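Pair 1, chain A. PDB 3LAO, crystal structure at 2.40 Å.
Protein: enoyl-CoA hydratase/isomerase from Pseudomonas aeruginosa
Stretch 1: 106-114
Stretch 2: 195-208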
# COMPACT_ATOMS: atom_id res chain seq x y z
N LYS A 106 7.33 17.44 11.14
CA LYS A 106 8.66 17.52 10.57
C LYS A 106 9.26 16.11 10.48
O LYS A 106 8.71 15.18 11.04
CB LYS A 106 9.55 18.41 11.42
CG LYS A 106 9.09 19.83 11.46
CD LYS A 106 10.23 20.74 11.95
CE LYS A 106 10.15 21.03 13.43
NZ LYS A 106 11.42 21.73 13.81
N PRO A 107 10.35 15.96 9.73
CA PRO A 107 10.83 14.62 9.36
C PRO A 107 11.51 13.88 10.48
O PRO A 107 12.15 14.49 11.29
CB PRO A 107 11.85 14.89 8.23
CG PRO A 107 11.39 16.18 7.66
CD PRO A 107 10.90 16.99 8.83
N LEU A 108 11.41 12.57 10.50
CA LEU A 108 12.14 11.79 11.48
C LEU A 108 12.85 10.64 10.80
O LEU A 108 12.29 9.95 9.96
CB LEU A 108 11.17 11.26 12.53
CG LEU A 108 11.71 10.25 13.54
CD1 LEU A 108 12.63 10.93 14.46
CD2 LEU A 108 10.52 9.78 14.29
N VAL A 109 14.12 10.47 11.13
CA VAL A 109 14.92 9.41 10.59
C VAL A 109 15.29 8.56 11.80
O VAL A 109 15.55 9.10 12.88
CB VAL A 109 16.21 9.95 9.97
CG1 VAL A 109 17.23 8.82 9.77
CG2 VAL A 109 15.91 10.68 8.68
N VAL A 110 15.30 7.25 11.65
CA VAL A 110 15.62 6.42 12.77
C VAL A 110 16.70 5.39 12.44
O VAL A 110 16.68 4.75 11.36
CB VAL A 110 14.36 5.72 13.34
CG1 VAL A 110 13.78 4.67 12.31
CG2 VAL A 110 14.73 5.07 14.64
N ALA A 111 17.64 5.22 13.37
CA ALA A 111 18.68 4.19 13.29
C ALA A 111 18.48 3.10 14.36
O ALA A 111 18.38 3.42 15.54
CB ALA A 111 20.07 4.84 13.46
N VAL A 112 18.47 1.83 13.95
CA VAL A 112 18.26 0.71 14.88
C VAL A 112 19.31 -0.40 14.77
O VAL A 112 19.73 -0.77 13.68
CB VAL A 112 16.93 0.00 14.64
CG1 VAL A 112 15.75 0.96 14.71
CG2 VAL A 112 16.99 -0.63 13.34
N GLN A 113 19.62 -0.99 15.91
CA GLN A 113 20.61 -2.06 16.00
C GLN A 113 20.25 -3.08 17.06
O GLN A 113 19.60 -2.76 18.08
CB GLN A 113 21.98 -1.48 16.37
CG GLN A 113 22.15 -1.21 17.88
CD GLN A 113 21.56 0.12 18.33
OE1 GLN A 113 20.45 0.51 17.93
NE2 GLN A 113 22.30 0.83 19.21
N GLY A 114 20.73 -4.30 16.84
CA GLY A 114 20.60 -5.37 17.81
C GLY A 114 19.20 -5.95 17.98
O GLY A 114 18.79 -6.82 17.22
N GLU A 195 27.45 1.12 11.62
CA GLU A 195 27.33 2.15 10.60
C GLU A 195 25.92 2.73 10.53
O GLU A 195 25.66 3.61 9.71
CB GLU A 195 27.70 1.60 9.22
CG GLU A 195 29.19 1.60 8.95
CD GLU A 195 29.83 2.92 9.38
OE1 GLU A 195 30.63 2.87 10.35
OE2 GLU A 195 29.51 3.99 8.79
N GLU A 196 25.02 2.26 11.37
CA GLU A 196 23.64 2.65 11.19
C GLU A 196 23.42 4.14 11.52
O GLU A 196 22.63 4.82 10.86
CB GLU A 196 22.64 1.71 11.88
CG GLU A 196 22.68 1.73 13.41
CD GLU A 196 23.92 1.01 14.03
OE1 GLU A 196 24.68 0.30 13.31
OE2 GLU A 196 24.11 1.16 15.27
N LEU A 197 24.12 4.66 12.51
CA LEU A 197 23.86 6.04 12.88
C LEU A 197 24.53 6.96 11.88
O LEU A 197 23.94 7.97 11.49
CB LEU A 197 24.30 6.36 14.29
CG LEU A 197 24.06 7.81 14.72
CD1 LEU A 197 22.60 8.31 14.61
CD2 LEU A 197 24.59 7.98 16.12
N ALA A 198 25.74 6.62 11.43
CA ALA A 198 26.42 7.46 10.45
C ALA A 198 25.57 7.59 9.19
O ALA A 198 25.49 8.65 8.55
CB ALA A 198 27.75 6.92 10.09
N ARG A 199 24.92 6.49 8.85
CA ARG A 199 24.11 6.42 7.65
C ARG A 199 22.80 7.18 7.83
O ARG A 199 22.42 7.98 6.98
CB ARG A 199 23.83 4.97 7.31
CG ARG A 199 23.25 4.83 5.95
CD ARG A 199 24.14 5.53 4.92
NE ARG A 199 23.41 5.70 3.68
CZ ARG A 199 23.96 6.01 2.52
NH1 ARG A 199 25.29 6.15 2.43
NH2 ARG A 199 23.19 6.16 1.43
N ALA A 200 22.12 6.94 8.94
CA ALA A 200 20.95 7.73 9.29
C ALA A 200 21.22 9.24 9.23
O ALA A 200 20.43 10.01 8.69
CB ALA A 200 20.39 7.31 10.68
N LEU A 201 22.36 9.65 9.77
CA LEU A 201 22.82 11.04 9.69
C LEU A 201 22.94 11.57 8.25
O LEU A 201 22.43 12.64 7.94
CB LEU A 201 24.13 11.24 10.48
CG LEU A 201 23.90 11.35 11.98
CD1 LEU A 201 25.18 11.42 12.82
CD2 LEU A 201 23.02 12.56 12.22
N GLU A 202 23.60 10.83 7.37
CA GLU A 202 23.69 11.27 5.99
C GLU A 202 22.28 11.53 5.37
O GLU A 202 22.09 12.53 4.67
CB GLU A 202 24.43 10.23 5.16
CG GLU A 202 25.62 9.63 5.84
CD GLU A 202 26.48 8.80 4.89
OE1 GLU A 202 26.22 8.82 3.67
OE2 GLU A 202 27.42 8.12 5.37
N TYR A 203 21.33 10.64 5.62
CA TYR A 203 19.96 10.81 5.12
C TYR A 203 19.32 12.06 5.68
O TYR A 203 18.56 12.73 4.99
CB TYR A 203 19.04 9.62 5.48
CG TYR A 203 19.16 8.44 4.54
CD1 TYR A 203 18.56 8.47 3.27
CD2 TYR A 203 19.86 7.28 4.91
CE1 TYR A 203 18.66 7.38 2.39
CE2 TYR A 203 19.96 6.17 4.03
CZ TYR A 203 19.36 6.24 2.77
OH TYR A 203 19.45 5.18 1.91
N ALA A 204 19.58 12.33 6.95
CA ALA A 204 18.98 13.45 7.66
C ALA A 204 19.60 14.74 7.19
O ALA A 204 18.90 15.73 7.03
CB ALA A 204 19.17 13.31 9.16
N GLU A 205 20.92 14.74 6.99
CA GLU A 205 21.56 15.89 6.33
C GLU A 205 20.97 16.16 4.94
O GLU A 205 20.72 17.31 4.57
CB GLU A 205 23.08 15.74 6.29
CG GLU A 205 23.78 16.44 7.49
CD GLU A 205 24.89 15.58 8.13
OE1 GLU A 205 25.34 14.58 7.52
OE2 GLU A 205 25.32 15.92 9.26
N ARG A 206 20.67 15.10 4.20
CA ARG A 206 20.06 15.30 2.90
C ARG A 206 18.64 15.96 2.95
O ARG A 206 18.34 16.81 2.13
CB ARG A 206 20.07 14.00 2.10
CG ARG A 206 20.09 14.22 0.60
CD ARG A 206 21.51 14.24 0.08
NE ARG A 206 21.74 13.27 -0.99
CZ ARG A 206 21.69 11.94 -0.84
NH1 ARG A 206 21.37 11.38 0.34
NH2 ARG A 206 21.93 11.15 -1.88
N ILE A 207 17.81 15.57 3.92
CA ILE A 207 16.47 16.11 4.10
C ILE A 207 16.62 17.54 4.60
O ILE A 207 15.83 18.43 4.27
CB ILE A 207 15.67 15.27 5.15
CG1 ILE A 207 15.28 13.89 4.60
CG2 ILE A 207 14.44 16.02 5.70
CD1 ILE A 207 14.73 12.92 5.73
N ALA A 208 17.63 17.77 5.44
CA ALA A 208 17.85 19.13 5.92
C ALA A 208 18.33 20.14 4.85
O ALA A 208 18.30 21.33 5.11
CB ALA A 208 18.81 19.14 7.16

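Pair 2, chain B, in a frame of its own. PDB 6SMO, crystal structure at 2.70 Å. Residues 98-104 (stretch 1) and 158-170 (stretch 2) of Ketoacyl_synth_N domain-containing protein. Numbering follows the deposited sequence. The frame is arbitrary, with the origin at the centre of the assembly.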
# COMPACT_ATOMS: atom_id res chain seq x y z
N ILE B 98 -8.80 3.65 -8.18
CA ILE B 98 -7.75 2.78 -8.80
C ILE B 98 -7.36 1.70 -7.79
O ILE B 98 -6.81 2.07 -6.73
CB ILE B 98 -6.53 3.62 -9.23
CG1 ILE B 98 -6.91 4.79 -10.14
CG2 ILE B 98 -5.47 2.73 -9.88
CD1 ILE B 98 -5.93 5.94 -10.10
N TYR B 99 -7.62 0.43 -8.11
CA TYR B 99 -7.24 -0.75 -7.28
C TYR B 99 -6.11 -1.52 -7.97
O TYR B 99 -6.27 -1.90 -9.15
CB TYR B 99 -8.46 -1.63 -7.00
CG TYR B 99 -9.17 -1.28 -5.72
CD1 TYR B 99 -9.90 -0.10 -5.60
CD2 TYR B 99 -9.10 -2.11 -4.61
CE1 TYR B 99 -10.54 0.23 -4.42
CE2 TYR B 99 -9.74 -1.79 -3.42
CZ TYR B 99 -10.46 -0.61 -3.33
OH TYR B 99 -11.09 -0.29 -2.16
N VAL B 100 -5.00 -1.71 -7.26
CA VAL B 100 -3.78 -2.35 -7.84
C VAL B 100 -3.32 -3.53 -6.97
O VAL B 100 -3.57 -3.51 -5.77
CB VAL B 100 -2.64 -1.32 -7.97
CG1 VAL B 100 -1.47 -1.81 -8.80
CG2 VAL B 100 -3.14 0.01 -8.50
N GLY B 101 -2.74 -4.53 -7.62
CA GLY B 101 -2.09 -5.71 -7.00
C GLY B 101 -0.64 -5.80 -7.42
O GLY B 101 -0.39 -5.90 -8.64
N ASN B 102 0.29 -5.74 -6.47
CA ASN B 102 1.76 -5.79 -6.73
C ASN B 102 2.47 -6.32 -5.48
O ASN B 102 2.24 -5.77 -4.39
CB ASN B 102 2.31 -4.43 -7.14
CG ASN B 102 3.79 -4.46 -7.42
OD1 ASN B 102 4.58 -3.86 -6.70
ND2 ASN B 102 4.19 -5.18 -8.46
N CYS B 103 3.33 -7.34 -5.66
CA CYS B 103 3.99 -8.11 -4.57
C CYS B 103 5.47 -7.71 -4.43
O CYS B 103 5.88 -7.43 -3.29
CB CYS B 103 3.87 -9.61 -4.83
SG CYS B 103 2.16 -10.18 -4.99
N PHE B 104 6.22 -7.69 -5.53
CA PHE B 104 7.71 -7.59 -5.54
C PHE B 104 8.19 -6.13 -5.60
O PHE B 104 9.39 -5.91 -5.37
CB PHE B 104 8.29 -8.40 -6.70
CG PHE B 104 8.40 -9.88 -6.43
CD1 PHE B 104 9.44 -10.39 -5.67
CD2 PHE B 104 7.44 -10.76 -6.91
CE1 PHE B 104 9.54 -11.75 -5.41
CE2 PHE B 104 7.54 -12.12 -6.65
CZ PHE B 104 8.58 -12.61 -5.90
N SER B 158 0.79 -12.09 -1.15
CA SER B 158 1.52 -13.04 -2.03
C SER B 158 0.54 -13.79 -2.93
O SER B 158 -0.40 -14.41 -2.39
CB SER B 158 2.38 -13.99 -1.23
OG SER B 158 3.57 -13.35 -0.81
N ASP B 159 0.74 -13.70 -4.25
CA ASP B 159 0.06 -14.49 -5.31
C ASP B 159 -1.34 -13.91 -5.61
O ASP B 159 -1.62 -13.70 -6.80
CB ASP B 159 0.01 -15.98 -4.95
CG ASP B 159 1.39 -16.59 -4.72
OD1 ASP B 159 2.25 -16.45 -5.61
OD2 ASP B 159 1.59 -17.19 -3.64
N VAL B 160 -2.16 -13.65 -4.58
CA VAL B 160 -3.60 -13.29 -4.73
C VAL B 160 -3.81 -11.79 -4.50
O VAL B 160 -4.94 -11.41 -4.12
CB VAL B 160 -4.49 -14.14 -3.79
CG1 VAL B 160 -4.43 -15.61 -4.14
CG2 VAL B 160 -4.16 -13.92 -2.32
N ALA B 161 -2.80 -10.95 -4.75
CA ALA B 161 -2.86 -9.48 -4.58
C ALA B 161 -3.87 -8.88 -5.57
O ALA B 161 -4.78 -8.16 -5.13
CB ALA B 161 -1.49 -8.87 -4.75
N GLY B 162 -3.69 -9.17 -6.87
CA GLY B 162 -4.54 -8.66 -7.96
C GLY B 162 -5.93 -9.26 -7.93
O GLY B 162 -6.88 -8.56 -8.36
N MET B 163 -6.07 -10.49 -7.44
CA MET B 163 -7.36 -11.22 -7.33
C MET B 163 -8.25 -10.52 -6.30
O MET B 163 -9.47 -10.44 -6.53
CB MET B 163 -7.14 -12.68 -6.91
CG MET B 163 -8.23 -13.62 -7.38
SD MET B 163 -8.10 -13.99 -9.15
CE MET B 163 -9.50 -15.09 -9.36
N GLN B 164 -7.65 -10.02 -5.21
CA GLN B 164 -8.35 -9.24 -4.15
C GLN B 164 -8.67 -7.83 -4.68
O GLN B 164 -9.76 -7.32 -4.36
CB GLN B 164 -7.49 -9.17 -2.88
CG GLN B 164 -7.45 -10.48 -2.11
CD GLN B 164 -6.60 -10.41 -0.86
OE1 GLN B 164 -5.70 -9.58 -0.74
NE2 GLN B 164 -6.86 -11.31 0.07
N ALA B 165 -7.76 -7.25 -5.47
CA ALA B 165 -7.86 -5.88 -6.03
C ALA B 165 -9.16 -5.73 -6.84
O ALA B 165 -9.85 -4.71 -6.65
CB ALA B 165 -6.65 -5.57 -6.88
N ILE B 166 -9.49 -6.71 -7.68
CA ILE B 166 -10.72 -6.71 -8.54
C ILE B 166 -11.95 -6.87 -7.65
O ILE B 166 -12.94 -6.14 -7.86
CB ILE B 166 -10.66 -7.80 -9.63
CG1 ILE B 166 -9.42 -7.68 -10.52
CG2 ILE B 166 -11.93 -7.80 -10.46
CD1 ILE B 166 -9.07 -8.95 -11.27
N GLY B 167 -11.89 -7.81 -6.69
CA GLY B 167 -13.00 -8.18 -5.80
C GLY B 167 -13.47 -7.03 -4.93
O GLY B 167 -14.70 -6.84 -4.82
N TYR B 168 -12.53 -6.30 -4.31
CA TYR B 168 -12.81 -5.20 -3.35
C TYR B 168 -13.09 -3.89 -4.10
O TYR B 168 -13.70 -2.98 -3.51
CB TYR B 168 -11.68 -5.07 -2.33
CG TYR B 168 -11.62 -6.20 -1.34
CD1 TYR B 168 -12.66 -6.41 -0.44
CD2 TYR B 168 -10.55 -7.08 -1.31
CE1 TYR B 168 -12.62 -7.46 0.47
CE2 TYR B 168 -10.50 -8.13 -0.41
CZ TYR B 168 -11.54 -8.32 0.48
OH TYR B 168 -11.49 -9.35 1.37
N ALA B 169 -12.66 -3.79 -5.37
CA ALA B 169 -13.01 -2.69 -6.29
C ALA B 169 -14.50 -2.80 -6.66
O ALA B 169 -15.17 -1.76 -6.75
CB ALA B 169 -12.14 -2.72 -7.52
N ALA B 170 -14.99 -4.03 -6.86
CA ALA B 170 -16.41 -4.36 -7.14
C ALA B 170 -17.26 -4.04 -5.90
O ALA B 170 -18.36 -3.49 -6.08
CB ALA B 170 -16.54 -5.80 -7.56

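The sharpest difference lies where strand and helix come closest: pair 1 has Ala111(A) there and pair 2 has Gly101(B), and the backbones close up accordingly. In pair 2 the CA of Gly101(B) lies 4.0 Å from the CA of Gly162(B) and 3.8 Å from the N of Gly162(B); an ideal CB on Gly101(B) would fall 2.4 Å from that same nitrogen, a clash. In pair 1 the matching CA atoms, of Ala111(A) and Leu197(A), stand 5.5 Å apart, and the methyl of Ala111(A) fills the gap, its CB 3.6 Å from the O of Glu196(A), 4.0 Å from the CA of Leu197(A) and 3.7 Å from the CB of Ala200(A). The axes record the same change, with a closest approach of 7.6 Å in pair 1 and 6.5 Å in pair 2. Otherwise the frame is shared: a strand runs nearly antiparallel to a helix, at 169° in pair 1 and 161° in pair 2, and 14 central residues superpose with an RMSD of 0.8 Å. Ala200(A) and Ala165(B) coincide almost exactly, side chain included, and both point toward the strand. The CB of Ala165(B) sits 3.9 Å from the O of Val100(B) and 4.3 Å from the CB of Tyr99(B), whereas the CB of Ala200(A) packs between the methyls CB of Ala111(A), at 3.7 Å, and CG1 of Val109(A), at 3.6 Å. One step earlier on the strand face, Val109(A) matches Tyr99(B). The branched valine divides its reach: CG1 lies 3.6 Å from the CB of Ala200(A), while CG2 lies 4.2 Å from the CB of Ala204(A) and 3.9 Å from the CD1 of Ile207(A). Tyr99(B) instead lays a ring along the helix. The CB of Ala169(B), the counterpart of Ala204(A), makes a CH-pi contact over one face, 4.2 Å from the centroid of the Tyr99(B) ring, and the CE2 of Tyr99(B) reaches to 4.0 Å from the CB of Tyr168(B). Just past the C-terminal end of the strand, Gln113(A) matches Cys103(B), and Glu196(A) matches Ala161(B). Glu196(A) spreads its longer chain along the end of the strand and into the loop, its CG 3.9 Å from the O of Val112(A) and its OE2 3.6 Å from the CB of Gln113(A). In pair 2 the sulfur does the filling: the SG of Cys103(B) is 3.9 Å from the CB of Ala161(B) and 3.9 Å from the N of Asp159(B). Neither pair has a hydrogen bond between its stretches; packing joins them, burying 418 Å² in pair 1 and 379 Å² in pair 2.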